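Local coordinates for protein tRNA (guanine(26)-N(2))-dimethyltransferase (Pyrococcus horikoshii, PDB 2DUL) that probably dimethylates the N2 atom of guanine 26 in a number of tRNAs, taking the methyl groups from S-adenosyl-L-methionine, at residues R152-R157 against V231-G236. Residues are numbered along the deposited sequence; the frame is centred on the assembly and turned at random.
Sequences RSAKRR and VKLKDG
Arg156 and Arg157 grip Asp235 from two directions where the class I methyltransferase (Rossmann-like) sheet ends: the turn between helix 144-153 and strand 158-164 meets the last residues of the neighbouring antiparallel strand 226-235. The tightly packed part is on the buried side, around Leu233. Its CD1 rests 3.9 Å from Ala154 CB and also touches the carbonyl O of Lys155, while its CB lies against Arg156 O; Ile135 of strand 132-137 and Ile215 of strand 213-223 continue this apolar layer. Beside it the backbones nearly touch, Arg157 CA directing a CA-H...O contact to Leu233 O at 3.4 Å. The more exposed side is polar. Asp235 CG, anti to the backbone N, carries the carboxylate out between the two arginines. Asp235 OD1 lies at the edge of the Arg156 guanidinium, taking a weak hydrogen bond from NE and another from NH2, each 2.9 Å long; the NH2 donor approaches from above the carboxylate plane, and the two flat groups are turned 66° apart. Arg156 NH2 also reaches Tyr211 O, a second bond that should limit rotation of the guanidinium. The exposed Arg157 is extended from CG to NE, and its guanidinium lies with one face over Asp235 CB, which sits 3.6 Å above the plane and over its centre. Arg157 NH2 forms a salt bridge with Asp235 OD2 at 3.0 Å. Two positive groups so close to one carboxylate would be expected to favour its ionised form. At the other end of the contact the bend of Lys232 at chi2 (69°) brings CD alongside Arg157 O, and NZ beyond it donates to that oxygen at 2.7 Å, almost in line with the C=O bond (167°).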
loop_
_atom_site.group_PDB
_atom_site.type_symbol
_atom_site.label_atom_id
_atom_site.label_comp_id
_atom_site.label_asym_id
_atom_site.label_seq_id
_atom_site.Cartn_x
_atom_site.Cartn_y
_atom_site.Cartn_z
ATOM N N ARG A 152 -1.963 -8.293 15.389
ATOM C CA ARG A 152 -1.603 -8.799 16.710
ATOM C C ARG A 152 -0.136 -9.251 16.731
ATOM O O ARG A 152 0.508 -9.240 17.779
ATOM C CB ARG A 152 -2.513 -9.972 17.113
ATOM C CG ARG A 152 -3.878 -9.553 17.656
ATOM C CD ARG A 152 -4.746 -10.749 18.044
ATOM N NE ARG A 152 -5.479 -11.280 16.896
ATOM C CZ ARG A 152 -5.219 -12.434 16.292
ATOM N NH1 ARG A 152 -4.236 -13.216 16.719
ATOM N NH2 ARG A 152 -5.936 -12.797 15.237
ATOM N N SER A 153 0.381 -9.637 15.566
ATOM C CA SER A 153 1.762 -10.103 15.428
ATOM C C SER A 153 2.783 -8.954 15.356
ATOM O O SER A 153 3.926 -9.101 15.796
ATOM C CB SER A 153 1.887 -10.978 14.175
ATOM O OG SER A 153 3.176 -11.569 14.073
ATOM N N ALA A 154 2.384 -7.822 14.785
ATOM C CA ALA A 154 3.278 -6.669 14.704
ATOM C C ALA A 154 3.356 -6.058 16.106
ATOM O O ALA A 154 2.443 -6.246 16.902
ATOM C CB ALA A 154 2.720 -5.637 13.728
ATOM N N LYS A 155 4.445 -5.351 16.406
ATOM C CA LYS A 155 4.595 -4.672 17.704
ATOM C C LYS A 155 3.502 -3.596 17.747
ATOM O O LYS A 155 2.956 -3.234 16.706
ATOM C CB LYS A 155 5.957 -3.974 17.808
ATOM C CG LYS A 155 7.179 -4.883 17.817
ATOM C CD LYS A 155 7.335 -5.592 19.145
ATOM C CE LYS A 155 8.678 -6.301 19.232
ATOM N NZ LYS A 155 8.800 -7.086 20.487
ATOM N N ARG A 156 3.203 -3.073 18.935
ATOM C CA ARG A 156 2.168 -2.050 19.080
ATOM C C ARG A 156 2.557 -0.725 18.411
ATOM O O ARG A 156 1.721 0.162 18.215
ATOM C CB ARG A 156 1.841 -1.846 20.569
ATOM C CG ARG A 156 1.241 -3.096 21.226
ATOM C CD ARG A 156 0.837 -2.851 22.681
ATOM N NE ARG A 156 -0.219 -1.847 22.772
ATOM C CZ ARG A 156 -1.500 -2.061 22.482
ATOM N NH1 ARG A 156 -1.920 -3.259 22.086
ATOM N NH2 ARG A 156 -2.359 -1.055 22.552
ATOM N N ARG A 157 3.831 -0.593 18.058
ATOM C CA ARG A 157 4.305 0.601 17.374
ATOM C C ARG A 157 4.985 0.125 16.095
ATOM O O ARG A 157 5.850 0.800 15.537
ATOM C CB ARG A 157 5.289 1.377 18.253
ATOM C CG ARG A 157 4.666 1.928 19.535
ATOM C CD ARG A 157 5.710 2.615 20.412
ATOM N NE ARG A 157 5.164 3.072 21.693
ATOM C CZ ARG A 157 4.625 2.277 22.617
ATOM N NH1 ARG A 157 4.159 2.797 23.748
ATOM N NH2 ARG A 157 4.546 0.964 22.420
ATOM N N VAL A 231 1.414 1.519 6.964
ATOM C CA VAL A 231 0.957 2.255 8.132
ATOM C C VAL A 231 1.821 2.019 9.354
ATOM O O VAL A 231 2.446 0.967 9.504
ATOM C CB VAL A 231 -0.516 1.903 8.488
ATOM C CG1 VAL A 231 -1.421 2.249 7.321
ATOM C CG2 VAL A 231 -0.639 0.435 8.843
ATOM N N LYS A 232 1.858 3.028 10.217
ATOM C CA LYS A 232 2.616 2.976 11.457
ATOM C C LYS A 232 1.592 2.840 12.575
ATOM O O LYS A 232 0.726 3.699 12.739
ATOM C CB LYS A 232 3.411 4.272 11.650
ATOM C CG LYS A 232 4.160 4.358 12.980
ATOM C CD LYS A 232 5.319 3.371 13.048
ATOM C CE LYS A 232 6.185 3.642 14.276
ATOM N NZ LYS A 232 7.339 2.714 14.392
ATOM N N LEU A 233 1.680 1.760 13.337
ATOM C CA LEU A 233 0.745 1.541 14.429
ATOM C C LEU A 233 1.046 2.500 15.582
ATOM O O LEU A 233 2.208 2.758 15.899
ATOM C CB LEU A 233 0.827 0.084 14.899
ATOM C CG LEU A 233 0.463 -0.940 13.813
ATOM C CD1 LEU A 233 0.623 -2.350 14.350
ATOM C CD2 LEU A 233 -0.968 -0.717 13.351
ATOM N N LYS A 234 -0.010 3.038 16.183
ATOM C CA LYS A 234 0.112 3.964 17.305
ATOM C C LYS A 234 -0.459 3.277 18.546
ATOM O O LYS A 234 -1.572 2.749 18.520
ATOM C CB LYS A 234 -0.656 5.251 17.000
ATOM C CG LYS A 234 -0.340 5.843 15.628
ATOM C CD LYS A 234 1.138 6.203 15.487
ATOM C CE LYS A 234 1.536 7.330 16.431
ATOM N NZ LYS A 234 0.769 8.580 16.148
ATOM N N ASP A 235 0.299 3.295 19.639
ATOM C CA ASP A 235 -0.113 2.620 20.865
ATOM C C ASP A 235 -0.930 3.457 21.844
ATOM O O ASP A 235 -0.409 4.392 22.453
ATOM C CB ASP A 235 1.127 2.072 21.577
ATOM C CG ASP A 235 0.785 1.154 22.739
ATOM O OD1 ASP A 235 -0.412 0.999 23.071
ATOM O OD2 ASP A 235 1.728 0.588 23.330
ATOM N N GLY A 236 -2.204 3.103 22.003
ATOM C CA GLY A 236 -3.061 3.822 22.930
ATOM C C GLY A 236 -4.523 3.915 22.528
ATOM O O GLY A 236 -4.842 4.132 21.360
#